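Long-range contacts in phosphate-binding protein (Xanthomonas axonopodis pv. citri, PDB 5UB3), which probably acts as a periplasmic ligand receptor working with a partner diguanylate cyclase, and is seen here with a chloride ion bound: residues Ala15-Gln20 with Arg247-Thr252; Arg33-Arg38 with Pro222-Arg227; Thr95-Arg100 with His204-Val209; Ala117-Ser122 with Gly162-Val167; Val230-Ala235 with Thr252-Leu257. All coordinates share one frame; numbering follows the deposited sequence.

Contact 1: residues Ala15-Gln20 with Arg247-Thr252; sequences ASHYEQ and RFFDTT
Gln20 meets Arg247, Phe248 and Phe249 where helix 14-28 of this periplasmic binding protein fold passes the inverse gamma turn centred on Phe248, the corner between helix 242-247 and strand 251-255. The Gln20 side chain is in touch from CB to tip. Its CB sits 3.2 Å from Arg247 O and also touches Phe249 CE1. CG keeps beside the same carbonyl oxygen and lies at the edge of the Arg247 guanidinium, near its plane. A bend at chi2 (-146°) puts CD within 3.6 Å of Arg247 O, with Phe249 CE1 at a similar distance. At the tip the amide divides its work. NE2 gives Arg247 O a weak, bent hydrogen bond of 3.0 Å, with 123° at the hydrogen. Gln20 OE1 rests 3.3 Å from Phe249 CE1. A straighter bond, 3.2 Å and 151°, runs from His17 ND1 to Gln20 OE1. That donor arrives in the carbonyl plane, on a lone pair, and so helps set the rotation of the amide. One helical turn thus supplies both the amide and the ring that steadies it. Glu19 adds a long salt bridge, its OE1 4.0 Å from Arg247 NH1. Phe248 is buried, its ring against Leu21 and Leu24 of the same helix and Trp62 of strand 62-66. On the backbone side, Phe248 CA makes a CA-H...O contact with Gln20 O at 3.4 Å, and the same oxygen lies at the edge of the Phe248 ring.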
# COMPACT_ATOMS: atom_id res chain seq x y z
N ALA A 15 8.27 5.05 -14.23
CA ALA A 15 8.50 4.44 -15.57
C ALA A 15 7.64 3.23 -15.81
O ALA A 15 6.99 3.08 -16.87
CB ALA A 15 9.96 4.07 -15.71
N SER A 16 7.59 2.38 -14.80
CA SER A 16 6.80 1.17 -14.87
C SER A 16 5.32 1.35 -14.47
O SER A 16 4.43 0.71 -15.05
CB SER A 16 7.49 0.09 -14.02
OG SER A 16 6.56 -0.53 -13.15
N HIS A 17 5.03 2.20 -13.50
CA HIS A 17 3.63 2.29 -13.04
C HIS A 17 2.76 3.12 -13.95
O HIS A 17 1.56 2.99 -13.88
CB HIS A 17 3.58 2.79 -11.59
CG HIS A 17 4.26 1.84 -10.64
ND1 HIS A 17 3.79 0.56 -10.41
CD2 HIS A 17 5.43 1.94 -9.96
CE1 HIS A 17 4.61 -0.06 -9.58
NE2 HIS A 17 5.62 0.75 -9.31
N TYR A 18 3.37 3.99 -14.75
CA TYR A 18 2.62 4.76 -15.75
C TYR A 18 1.68 3.88 -16.52
O TYR A 18 0.50 4.20 -16.64
CB TYR A 18 3.55 5.40 -16.73
CG TYR A 18 2.85 6.29 -17.73
CD1 TYR A 18 2.59 7.63 -17.46
CD2 TYR A 18 2.45 5.78 -18.94
CE1 TYR A 18 1.93 8.43 -18.38
CE2 TYR A 18 1.75 6.54 -19.85
CZ TYR A 18 1.55 7.85 -19.59
OH TYR A 18 0.91 8.55 -20.55
N GLU A 19 2.21 2.76 -17.00
CA GLU A 19 1.47 1.80 -17.84
C GLU A 19 0.29 1.14 -17.15
O GLU A 19 -0.59 0.63 -17.79
CB GLU A 19 2.40 0.67 -18.27
CG GLU A 19 3.64 1.08 -19.06
CD GLU A 19 4.60 -0.09 -19.19
OE1 GLU A 19 5.00 -0.70 -18.16
OE2 GLU A 19 4.91 -0.46 -20.33
N GLN A 20 0.36 1.07 -15.84
CA GLN A 20 -0.70 0.52 -15.01
C GLN A 20 -1.92 1.46 -14.86
O GLN A 20 -3.04 1.02 -14.69
CB GLN A 20 -0.07 0.15 -13.65
CG GLN A 20 1.03 -0.90 -13.84
CD GLN A 20 1.13 -1.88 -12.69
OE1 GLN A 20 1.79 -1.60 -11.68
NE2 GLN A 20 0.42 -3.04 -12.81
N ARG A 247 -4.38 -4.28 -16.07
CA ARG A 247 -3.19 -3.42 -15.98
C ARG A 247 -3.19 -2.57 -14.67
O ARG A 247 -2.13 -2.21 -14.13
CB ARG A 247 -3.21 -2.47 -17.19
CG ARG A 247 -3.11 -3.12 -18.59
CD ARG A 247 -1.72 -3.47 -19.10
NE ARG A 247 -0.62 -2.91 -18.33
CZ ARG A 247 0.67 -3.20 -18.51
NH1 ARG A 247 1.59 -2.65 -17.73
NH2 ARG A 247 1.05 -4.02 -19.49
N PHE A 248 -4.40 -2.24 -14.21
CA PHE A 248 -4.61 -1.44 -13.03
C PHE A 248 -4.48 -2.32 -11.77
O PHE A 248 -5.42 -2.48 -11.03
CB PHE A 248 -5.99 -0.77 -13.14
CG PHE A 248 -6.20 0.41 -12.24
CD1 PHE A 248 -5.53 1.58 -12.44
CD2 PHE A 248 -7.16 0.38 -11.25
CE1 PHE A 248 -5.80 2.69 -11.66
CE2 PHE A 248 -7.45 1.49 -10.47
CZ PHE A 248 -6.73 2.63 -10.65
N PHE A 249 -3.28 -2.84 -11.53
CA PHE A 249 -2.94 -3.65 -10.33
C PHE A 249 -3.86 -4.84 -10.19
O PHE A 249 -4.19 -5.28 -9.07
CB PHE A 249 -3.04 -2.75 -9.12
CG PHE A 249 -2.46 -1.40 -9.37
CD1 PHE A 249 -1.11 -1.30 -9.67
CD2 PHE A 249 -3.26 -0.27 -9.44
CE1 PHE A 249 -0.55 -0.07 -9.99
CE2 PHE A 249 -2.71 0.97 -9.72
CZ PHE A 249 -1.34 1.08 -9.98
N ASP A 250 -4.27 -5.34 -11.35
CA ASP A 250 -5.18 -6.48 -11.46
C ASP A 250 -6.42 -6.23 -10.67
O ASP A 250 -6.81 -7.02 -9.83
CB ASP A 250 -4.48 -7.76 -11.06
CG ASP A 250 -5.28 -9.01 -11.42
OD1 ASP A 250 -6.09 -9.02 -12.34
OD2 ASP A 250 -5.13 -9.98 -10.73
N THR A 251 -7.04 -5.10 -10.92
CA THR A 251 -8.27 -4.78 -10.17
C THR A 251 -9.41 -5.66 -10.67
O THR A 251 -9.64 -5.77 -11.85
CB THR A 251 -8.62 -3.29 -10.28
OG1 THR A 251 -7.54 -2.54 -9.65
CG2 THR A 251 -9.96 -3.00 -9.63
N THR A 252 -10.04 -6.36 -9.77
CA THR A 252 -11.06 -7.36 -10.10
C THR A 252 -12.39 -6.91 -9.56
O THR A 252 -13.42 -7.58 -9.77
CB THR A 252 -10.71 -8.73 -9.50
OG1 THR A 252 -10.35 -8.57 -8.12
CG2 THR A 252 -9.56 -9.39 -10.24

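Contact 2: residues Arg33-Arg38 with Pro222-Arg227; sequences REVGIR and PAVEQR
Glu34 and Arg227 supply the charged part of this contact: Glu34 OE1 lies 2.9 Å from Arg227 NE in a salt bridge. The two groups are not coplanar. Carboxylate and guanidinium planes stand 55° apart, and Glu34 OE2 sits over the centre of one guanidinium face, 3.3 Å from Arg227 CZ, so one oxygen meets NE while the other lies over the face. Glu34 CG lies between its own backbone N and carbonyl carbon (chi1 87°), and a further bend at chi2 brings CD toward the arginine. Arg227 NH2 is occupied separately, by a hydrogen bond to Arg31 O.

The apolar part centres on Val35, which points at the helix. Its CG1 packs 3.8 Å from Arg227 CB and 4.0 Å from Ala223 CB, and comes as close as 3.4 Å to Ala223 O. CG2 faces Val224 CG2 at 4.1 Å and also meets the aliphatic start of Arg227. Ile37 makes a looser touch, CD1 to Val224 CG1.

Placed in the fold, the contact lays the loop between helix 14-28 and strand 39-42 across the first turns of helix 222-235. Met32 touches both Ile37 and Val224, and Arg38 bonds through its backbone to Ser3, just ahead of strand 4-8.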
# COMPACT_ATOMS: atom_id res chain seq x y z
N ARG A 33 -17.46 12.95 -19.62
CA ARG A 33 -17.66 14.22 -20.34
C ARG A 33 -18.78 15.04 -19.82
O ARG A 33 -18.72 16.26 -19.79
CB ARG A 33 -17.89 14.01 -21.83
CG ARG A 33 -17.53 15.29 -22.56
CD ARG A 33 -17.93 15.26 -24.00
NE ARG A 33 -17.61 16.57 -24.55
CZ ARG A 33 -16.39 16.96 -24.90
NH1 ARG A 33 -15.31 16.16 -24.78
NH2 ARG A 33 -16.25 18.18 -25.37
N GLU A 34 -19.82 14.34 -19.38
CA GLU A 34 -21.02 14.99 -18.90
C GLU A 34 -20.79 15.71 -17.54
O GLU A 34 -21.65 16.49 -17.13
CB GLU A 34 -22.21 14.01 -18.95
CG GLU A 34 -22.41 13.12 -17.73
CD GLU A 34 -21.91 11.67 -17.82
OE1 GLU A 34 -20.65 11.46 -17.96
OE2 GLU A 34 -22.81 10.78 -17.69
N VAL A 35 -19.63 15.51 -16.88
CA VAL A 35 -19.32 16.32 -15.68
C VAL A 35 -18.16 17.26 -15.93
O VAL A 35 -17.52 17.72 -15.00
CB VAL A 35 -19.10 15.47 -14.42
CG1 VAL A 35 -20.39 14.78 -13.98
CG2 VAL A 35 -18.00 14.43 -14.64
N GLY A 36 -17.93 17.59 -17.19
CA GLY A 36 -16.99 18.61 -17.53
C GLY A 36 -15.58 18.07 -17.78
O GLY A 36 -14.71 18.84 -18.12
N ILE A 37 -15.34 16.76 -17.63
CA ILE A 37 -13.96 16.23 -17.89
C ILE A 37 -13.76 16.06 -19.38
O ILE A 37 -14.58 15.44 -20.03
CB ILE A 37 -13.70 14.93 -17.15
CG1 ILE A 37 -13.78 15.17 -15.63
CG2 ILE A 37 -12.39 14.30 -17.54
CD1 ILE A 37 -12.81 16.17 -15.04
N ARG A 38 -12.69 16.65 -19.91
CA ARG A 38 -12.35 16.53 -21.30
C ARG A 38 -11.09 15.72 -21.52
O ARG A 38 -10.90 15.16 -22.57
CB ARG A 38 -12.13 17.90 -21.92
CG ARG A 38 -13.28 18.86 -21.76
CD ARG A 38 -14.44 18.51 -22.64
NE ARG A 38 -15.45 19.57 -22.48
CZ ARG A 38 -15.64 20.62 -23.30
NH1 ARG A 38 -14.94 20.80 -24.43
NH2 ARG A 38 -16.59 21.50 -22.98
N PRO A 222 -18.27 17.74 -6.43
CA PRO A 222 -19.07 16.59 -6.06
C PRO A 222 -19.67 15.85 -7.24
O PRO A 222 -19.93 14.65 -7.11
CB PRO A 222 -20.21 17.21 -5.22
CG PRO A 222 -19.57 18.38 -4.61
CD PRO A 222 -18.66 18.93 -5.66
N ALA A 223 -19.92 16.54 -8.36
CA ALA A 223 -20.46 15.85 -9.58
C ALA A 223 -19.38 14.97 -10.27
O ALA A 223 -19.63 13.89 -10.80
CB ALA A 223 -21.03 16.85 -10.56
N VAL A 224 -18.15 15.42 -10.20
CA VAL A 224 -17.03 14.65 -10.75
C VAL A 224 -16.84 13.43 -9.88
O VAL A 224 -16.72 12.34 -10.38
CB VAL A 224 -15.75 15.51 -10.86
CG1 VAL A 224 -14.55 14.70 -11.30
CG2 VAL A 224 -15.99 16.63 -11.86
N GLU A 225 -16.85 13.65 -8.57
CA GLU A 225 -16.72 12.57 -7.63
C GLU A 225 -17.79 11.49 -7.85
O GLU A 225 -17.49 10.31 -7.93
CB GLU A 225 -16.71 13.06 -6.19
CG GLU A 225 -16.65 11.90 -5.23
CD GLU A 225 -16.34 12.27 -3.81
OE1 GLU A 225 -15.82 13.32 -3.51
OE2 GLU A 225 -16.67 11.48 -2.96
N GLN A 226 -19.03 11.92 -7.96
CA GLN A 226 -20.16 11.02 -8.07
C GLN A 226 -20.10 10.20 -9.35
O GLN A 226 -20.38 8.99 -9.36
CB GLN A 226 -21.45 11.85 -7.93
CG GLN A 226 -22.74 11.16 -8.31
CD GLN A 226 -23.91 12.15 -8.15
OE1 GLN A 226 -24.10 13.06 -8.98
NE2 GLN A 226 -24.66 11.99 -7.06
N ARG A 227 -19.67 10.86 -10.43
CA ARG A 227 -19.65 10.23 -11.73
C ARG A 227 -18.46 9.29 -11.82
O ARG A 227 -18.57 8.21 -12.37
CB ARG A 227 -19.54 11.31 -12.81
CG ARG A 227 -19.41 10.79 -14.22
CD ARG A 227 -20.69 10.06 -14.68
NE ARG A 227 -20.41 9.35 -15.94
CZ ARG A 227 -21.09 8.29 -16.40
NH1 ARG A 227 -22.13 7.77 -15.73
NH2 ARG A 227 -20.71 7.73 -17.56

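Contact 3: residues Thr95-Arg100 with His204-Val209; sequences TLFFVR and HRTAPV
Phe97 and His204 form a hydrogen-bonded antiparallel pair, and Leu96 with Arg205 the adjoining non-hydrogen-bonded pair, where strands 92-100 and 200-205 run side by side in a beta sheet. Backbone bonds come first: Phe97 N donates to His204 O and Thr206 N to Thr95 O, both 2.9 Å and nearly straight, 168° at the hydrogen. Two CA-H...O contacts fill in between them, Arg205 CA to Thr95 O and Leu96 CA to His204 O.

On the packing side, the Phe97 and His204 side chains lie alongside each other and point the same way, Phe97 CD1 being 3.9 Å from His204 CD2. Their ring planes are 77° apart. Thr206 CG2 reaches the edge of the Phe97 ring, while Pro130 of helix 124-136 also packs on Phe97. His204 NE2 is bonded to Glu133 of the same helix.

A side-chain bond adds to the pairing at Thr95: Thr206 OG1, placed between its own N and carbonyl carbon (chi1 71°), itself donates to Ala207 O and accepts from Thr95 N at 3.0 Å.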
# COMPACT_ATOMS: atom_id res chain seq x y z
N THR A 95 -0.07 -8.64 6.86
CA THR A 95 1.39 -8.70 6.89
C THR A 95 1.83 -10.01 7.50
O THR A 95 1.22 -10.50 8.46
CB THR A 95 1.97 -7.47 7.57
OG1 THR A 95 1.80 -6.37 6.66
CG2 THR A 95 3.45 -7.67 7.83
N LEU A 96 2.84 -10.61 6.89
CA LEU A 96 3.54 -11.71 7.51
C LEU A 96 4.99 -11.35 7.78
O LEU A 96 5.62 -10.56 7.05
CB LEU A 96 3.39 -12.97 6.69
CG LEU A 96 3.62 -13.01 5.20
CD1 LEU A 96 5.11 -12.94 5.02
CD2 LEU A 96 3.05 -14.27 4.51
N PHE A 97 5.48 -11.88 8.87
CA PHE A 97 6.88 -11.70 9.21
C PHE A 97 7.51 -13.02 8.91
O PHE A 97 6.98 -14.05 9.28
CB PHE A 97 7.05 -11.39 10.68
CG PHE A 97 6.57 -10.02 11.09
CD1 PHE A 97 5.23 -9.76 11.21
CD2 PHE A 97 7.47 -9.03 11.40
CE1 PHE A 97 4.78 -8.52 11.61
CE2 PHE A 97 7.05 -7.78 11.79
CZ PHE A 97 5.69 -7.53 11.92
N PHE A 98 8.67 -13.01 8.27
CA PHE A 98 9.31 -14.25 7.96
C PHE A 98 10.80 -14.18 8.25
O PHE A 98 11.40 -13.11 8.25
CB PHE A 98 9.05 -14.62 6.51
CG PHE A 98 9.67 -13.69 5.55
CD1 PHE A 98 8.98 -12.55 5.12
CD2 PHE A 98 10.98 -13.92 5.07
CE1 PHE A 98 9.57 -11.66 4.25
CE2 PHE A 98 11.57 -13.04 4.20
CZ PHE A 98 10.88 -11.91 3.80
N VAL A 99 11.37 -15.34 8.49
CA VAL A 99 12.81 -15.52 8.69
C VAL A 99 13.37 -16.67 7.90
O VAL A 99 12.64 -17.51 7.38
CB VAL A 99 13.12 -15.85 10.14
CG1 VAL A 99 12.60 -14.73 11.04
CG2 VAL A 99 12.55 -17.21 10.54
N ARG A 100 14.69 -16.75 7.90
CA ARG A 100 15.31 -18.00 7.45
C ARG A 100 14.90 -19.16 8.35
O ARG A 100 14.73 -19.01 9.56
CB ARG A 100 16.82 -17.89 7.41
CG ARG A 100 17.28 -16.99 6.27
CD ARG A 100 18.76 -17.17 6.07
NE ARG A 100 19.08 -18.59 5.87
CZ ARG A 100 19.19 -19.22 4.70
NH1 ARG A 100 19.05 -18.58 3.52
NH2 ARG A 100 19.51 -20.53 4.71
N HIS A 204 4.94 -14.85 12.10
CA HIS A 204 3.86 -14.08 12.65
C HIS A 204 2.99 -13.57 11.52
O HIS A 204 3.48 -13.26 10.41
CB HIS A 204 4.39 -12.91 13.42
CG HIS A 204 3.33 -12.14 14.12
ND1 HIS A 204 2.85 -12.51 15.36
CD2 HIS A 204 2.59 -11.07 13.73
CE1 HIS A 204 1.91 -11.66 15.73
NE2 HIS A 204 1.71 -10.80 14.75
N ARG A 205 1.72 -13.43 11.83
CA ARG A 205 0.75 -12.86 10.87
C ARG A 205 -0.03 -11.79 11.56
O ARG A 205 -0.42 -12.02 12.69
CB ARG A 205 -0.22 -13.98 10.37
CG ARG A 205 0.44 -15.01 9.48
CD ARG A 205 -0.54 -16.06 8.96
NE ARG A 205 0.13 -16.96 8.00
CZ ARG A 205 -0.05 -16.99 6.65
NH1 ARG A 205 -0.91 -16.20 6.03
NH2 ARG A 205 0.61 -17.88 5.90
N THR A 206 -0.28 -10.65 10.90
CA THR A 206 -1.15 -9.64 11.43
C THR A 206 -2.59 -9.95 11.05
O THR A 206 -2.85 -10.85 10.25
CB THR A 206 -0.80 -8.21 10.93
OG1 THR A 206 -1.15 -8.06 9.55
CG2 THR A 206 0.71 -7.91 11.13
N ALA A 207 -3.49 -9.17 11.62
CA ALA A 207 -4.94 -9.23 11.28
C ALA A 207 -5.09 -8.67 9.88
O ALA A 207 -4.28 -7.82 9.47
CB ALA A 207 -5.77 -8.39 12.27
N PRO A 208 -6.12 -9.11 9.16
CA PRO A 208 -6.27 -8.60 7.78
C PRO A 208 -6.90 -7.25 7.81
O PRO A 208 -7.56 -6.90 8.77
CB PRO A 208 -7.19 -9.63 7.12
CG PRO A 208 -8.04 -10.06 8.27
CD PRO A 208 -7.06 -10.20 9.42
N VAL A 209 -6.63 -6.48 6.78
CA VAL A 209 -7.27 -5.18 6.57
C VAL A 209 -7.72 -5.17 5.14
O VAL A 209 -7.21 -5.94 4.34
CB VAL A 209 -6.27 -4.00 6.85
CG1 VAL A 209 -5.81 -3.99 8.32
CG2 VAL A 209 -5.11 -4.09 5.92

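Contact 4: residues Ala117-Ser122 with Gly162-Val167; sequences ALQNAS and GSKLNV
Two neighbouring parallel strands, 115-118 and 156-160, each run into a loop at their C-terminal end, and here Gln119 and Gly162 of those loops meet beside the start of helix 164-172. Gly162 N gives Gln119 O a weak hydrogen bond, 3.1 Å with 131° at the hydrogen, and Gly162 CA lies close to the same oxygen.

The Gln119 side chain extends past the glycine toward the helix. Its CB and CG border Gly162 O, CG packs 3.7 Å from Val167 CG2, and OE1 ends 3.1 Å from Lys164 CG. This last touch is with the aliphatic chain, which Gln119 crosses at a slant; the ammonium NZ goes on to a salt bridge with Asp185. Val167 points back at the strand. With CG1 anti to its backbone N (chi1 174°), that methyl packs 3.9 Å from Ala117 CB.

The helix start is closed by Ser163 at the N-cap, whose OG accepts from Asn166 N at 2.8 Å. Farther along the first loop, Ser122 OG takes a hydrogen bond from Ala48 N, at the start of helix 48-56. Loops at the C-terminal ends of parallel strands, leading into helix N-termini, are the elements that typically line the ligand cleft of periplasmic binding proteins.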
# COMPACT_ATOMS: atom_id res chain seq x y z
N ALA A 117 13.74 -6.03 8.06
CA ALA A 117 13.72 -5.37 6.78
C ALA A 117 12.32 -4.87 6.49
O ALA A 117 11.40 -5.66 6.39
CB ALA A 117 14.12 -6.35 5.66
N LEU A 118 12.20 -3.57 6.32
CA LEU A 118 10.97 -2.93 5.91
C LEU A 118 11.15 -2.24 4.59
O LEU A 118 12.26 -2.10 4.08
CB LEU A 118 10.59 -1.93 6.96
CG LEU A 118 10.35 -2.62 8.31
CD1 LEU A 118 9.90 -1.59 9.35
CD2 LEU A 118 9.29 -3.67 8.18
N GLN A 119 10.06 -1.74 4.05
CA GLN A 119 10.11 -1.19 2.74
C GLN A 119 10.38 0.30 2.62
O GLN A 119 11.50 0.70 2.30
CB GLN A 119 8.89 -1.63 2.00
CG GLN A 119 9.03 -3.08 1.60
CD GLN A 119 7.74 -3.67 1.11
OE1 GLN A 119 7.08 -3.15 0.19
NE2 GLN A 119 7.36 -4.79 1.71
N ASN A 120 9.36 1.12 2.73
CA ASN A 120 9.49 2.56 2.79
C ASN A 120 8.30 3.00 3.60
O ASN A 120 7.40 2.19 3.81
CB ASN A 120 9.40 3.25 1.41
CG ASN A 120 8.14 2.88 0.65
OD1 ASN A 120 6.99 3.14 1.08
ND2 ASN A 120 8.35 2.21 -0.45
N ALA A 121 8.23 4.28 3.97
CA ALA A 121 7.23 4.77 4.94
C ALA A 121 5.78 4.78 4.43
O ALA A 121 4.83 4.82 5.23
CB ALA A 121 7.64 6.13 5.46
N SER A 122 5.62 4.70 3.10
CA SER A 122 4.34 4.69 2.47
C SER A 122 3.76 3.26 2.30
O SER A 122 2.60 3.10 1.89
CB SER A 122 4.46 5.49 1.14
OG SER A 122 5.08 6.78 1.39
N GLY A 162 13.77 -0.62 0.70
CA GLY A 162 12.98 -0.18 -0.47
C GLY A 162 12.03 -1.25 -1.01
O GLY A 162 10.83 -1.32 -0.66
N SER A 163 12.57 -2.12 -1.85
CA SER A 163 11.73 -2.94 -2.67
C SER A 163 11.29 -4.18 -1.90
O SER A 163 11.97 -4.66 -0.96
CB SER A 163 12.46 -3.36 -3.93
OG SER A 163 13.32 -4.43 -3.65
N LYS A 164 10.19 -4.75 -2.32
CA LYS A 164 9.76 -6.02 -1.71
C LYS A 164 10.81 -7.15 -1.90
O LYS A 164 11.07 -7.99 -0.99
CB LYS A 164 8.42 -6.40 -2.25
CG LYS A 164 7.31 -5.44 -1.89
CD LYS A 164 6.03 -5.78 -2.63
CE LYS A 164 5.02 -4.72 -2.31
NZ LYS A 164 3.70 -5.16 -2.77
N LEU A 165 11.42 -7.17 -3.09
CA LEU A 165 12.40 -8.19 -3.42
C LEU A 165 13.59 -8.04 -2.52
O LEU A 165 14.16 -9.02 -2.06
CB LEU A 165 12.86 -8.06 -4.88
CG LEU A 165 13.93 -9.07 -5.37
CD1 LEU A 165 13.56 -10.51 -5.05
CD2 LEU A 165 14.16 -8.91 -6.86
N ASN A 166 13.97 -6.79 -2.25
CA ASN A 166 15.05 -6.55 -1.29
C ASN A 166 14.76 -7.07 0.12
O ASN A 166 15.61 -7.64 0.77
CB ASN A 166 15.43 -5.07 -1.27
CG ASN A 166 16.30 -4.65 -2.46
OD1 ASN A 166 16.66 -5.45 -3.33
ND2 ASN A 166 16.65 -3.40 -2.47
N VAL A 167 13.54 -6.91 0.60
CA VAL A 167 13.19 -7.50 1.90
C VAL A 167 13.51 -9.00 1.84
O VAL A 167 14.16 -9.54 2.70
CB VAL A 167 11.71 -7.30 2.20
CG1 VAL A 167 11.33 -8.03 3.45
CG2 VAL A 167 11.41 -5.82 2.37

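Contact 5: residues Val230-Ala235 with Thr252-Leu257; sequences VVLLQA and TGFRPL
The Phe254 ring has Leu232 over one face: Leu232 CB stands 4.2 Å from the ring centroid, only 20° off the normal, a CH-pi contact shifted toward the CD2-CE2 rim. Leu232 CD2 continues along that side, 4.0 Å from Phe254 CE2. Close to the same rim is a polar neighbour, Leu232 O, at 3.3 Å from Phe254 CD2. Beyond the two segments, the ring also touches Thr85 of strand 79-87.

Leu233 works farther along the strand. It sets out away from the strand, yet CD2 comes back to it, resting 3.7 Å from Phe254 O and 3.9 Å from Pro256 CD, and the side chain crosses the proline at about a right angle.

The result is helix 222-235 lying over strand 251-255: the axes of segments 230-235 and 252-255 approach to 7.5 Å, with their N-to-C directions 144° apart. Near its start the strand carries a classic beta bulge, Thr252 and Gly253 both facing Glu86. On the helix, Leu232 also packs on Leu24 and Val28 of helix 14-28.

Chemically, the side chains meet through apolar surfaces, so apolar packing and the CH-pi contact, not hydrogen bonds, join these two segments. Leu232 O is already engaged by Ala235 N within the helix, and of Phe254 it meets ring carbon.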
# COMPACT_ATOMS: atom_id res chain seq x y z
N VAL A 230 -19.50 6.18 -10.19
CA VAL A 230 -20.40 5.42 -11.06
C VAL A 230 -19.56 4.77 -12.13
O VAL A 230 -19.70 3.52 -12.38
CB VAL A 230 -21.53 6.30 -11.60
CG1 VAL A 230 -22.35 5.56 -12.65
CG2 VAL A 230 -22.45 6.73 -10.46
N VAL A 231 -18.63 5.52 -12.72
CA VAL A 231 -17.91 4.93 -13.86
C VAL A 231 -17.06 3.71 -13.42
O VAL A 231 -17.00 2.68 -14.09
CB VAL A 231 -17.03 5.98 -14.54
CG1 VAL A 231 -16.07 5.34 -15.51
CG2 VAL A 231 -17.89 7.01 -15.24
N LEU A 232 -16.37 3.84 -12.29
CA LEU A 232 -15.54 2.74 -11.81
C LEU A 232 -16.39 1.51 -11.44
O LEU A 232 -16.08 0.38 -11.83
CB LEU A 232 -14.70 3.22 -10.61
CG LEU A 232 -13.61 4.15 -11.12
CD1 LEU A 232 -12.86 4.75 -9.95
CD2 LEU A 232 -12.66 3.48 -12.12
N LEU A 233 -17.49 1.77 -10.76
CA LEU A 233 -18.40 0.72 -10.41
C LEU A 233 -18.88 -0.04 -11.64
O LEU A 233 -18.99 -1.25 -11.61
CB LEU A 233 -19.57 1.27 -9.65
CG LEU A 233 -19.39 1.46 -8.16
CD1 LEU A 233 -20.59 2.24 -7.66
CD2 LEU A 233 -19.28 0.10 -7.43
N GLN A 234 -19.13 0.67 -12.74
CA GLN A 234 -19.58 0.02 -13.96
C GLN A 234 -18.45 -0.68 -14.70
O GLN A 234 -18.71 -1.50 -15.50
CB GLN A 234 -20.28 1.05 -14.88
CG GLN A 234 -21.74 1.25 -14.47
CD GLN A 234 -22.41 2.53 -15.01
OE1 GLN A 234 -21.91 3.19 -15.93
NE2 GLN A 234 -23.55 2.88 -14.43
N ALA A 235 -17.20 -0.28 -14.47
CA ALA A 235 -16.06 -0.82 -15.16
C ALA A 235 -15.88 -2.28 -14.90
O ALA A 235 -15.58 -3.03 -15.80
CB ALA A 235 -14.79 -0.09 -14.74
N THR A 252 -10.04 -6.36 -9.77
CA THR A 252 -11.06 -7.36 -10.10
C THR A 252 -12.39 -6.91 -9.56
O THR A 252 -13.42 -7.58 -9.77
CB THR A 252 -10.71 -8.73 -9.50
OG1 THR A 252 -10.35 -8.57 -8.12
CG2 THR A 252 -9.56 -9.39 -10.24
N GLY A 253 -12.41 -5.80 -8.83
CA GLY A 253 -13.64 -5.33 -8.25
C GLY A 253 -13.52 -3.98 -7.61
O GLY A 253 -12.47 -3.61 -7.11
N PHE A 254 -14.63 -3.26 -7.60
CA PHE A 254 -14.75 -2.08 -6.76
C PHE A 254 -16.04 -2.19 -6.03
O PHE A 254 -17.04 -2.77 -6.55
CB PHE A 254 -14.89 -0.79 -7.57
CG PHE A 254 -13.69 -0.42 -8.36
CD1 PHE A 254 -12.54 0.07 -7.72
CD2 PHE A 254 -13.71 -0.52 -9.75
CE1 PHE A 254 -11.45 0.45 -8.46
CE2 PHE A 254 -12.58 -0.20 -10.47
CZ PHE A 254 -11.45 0.28 -9.84
N ARG A 255 -16.10 -1.59 -4.86
CA ARG A 255 -17.36 -1.55 -4.23
C ARG A 255 -17.56 -0.33 -3.34
O ARG A 255 -16.57 0.34 -2.94
CB ARG A 255 -17.61 -2.90 -3.56
CG ARG A 255 -16.95 -3.09 -2.27
CD ARG A 255 -16.96 -4.56 -1.76
NE ARG A 255 -16.30 -4.35 -0.47
CZ ARG A 255 -14.98 -4.33 -0.22
NH1 ARG A 255 -14.03 -4.70 -1.13
NH2 ARG A 255 -14.60 -3.97 1.02
N PRO A 256 -18.83 0.04 -3.13
CA PRO A 256 -19.12 1.19 -2.34
C PRO A 256 -18.59 1.01 -0.92
O PRO A 256 -18.51 -0.12 -0.39
CB PRO A 256 -20.66 1.20 -2.29
CG PRO A 256 -21.10 0.41 -3.41
CD PRO A 256 -20.06 -0.62 -3.63
N LEU A 257 -18.25 2.10 -0.31
CA LEU A 257 -17.95 2.08 1.07
C LEU A 257 -19.24 1.78 1.80
O LEU A 257 -20.34 2.07 1.31
CB LEU A 257 -17.38 3.39 1.56
CG LEU A 257 -15.84 3.34 1.30
CD1 LEU A 257 -15.51 3.94 -0.04
CD2 LEU A 257 -15.08 4.02 2.38

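The five contacts fall into two groups, as expected for a two-lobed binding protein. Contacts 1, 2 and 5 form one: contacts 1 and 5 share Thr252 and touch through Phe248 CE2 and Phe254 CZ, 4.2 Å apart, while contacts 2 and 5 use successive parts of helix 222-235, their centres 16 Å apart. Contacts 3 and 4 form the other, meeting where Phe98 CZ lies 3.9 Å from Val167 CG1. Contacts 2 and 3 are far apart, about 41 Å between centres. Contacts 1 and 4 come within about 9 Å at their nearest atoms, and the Ser122 to Ala48 bond beside contact 4 probably spans the cleft between the lobes.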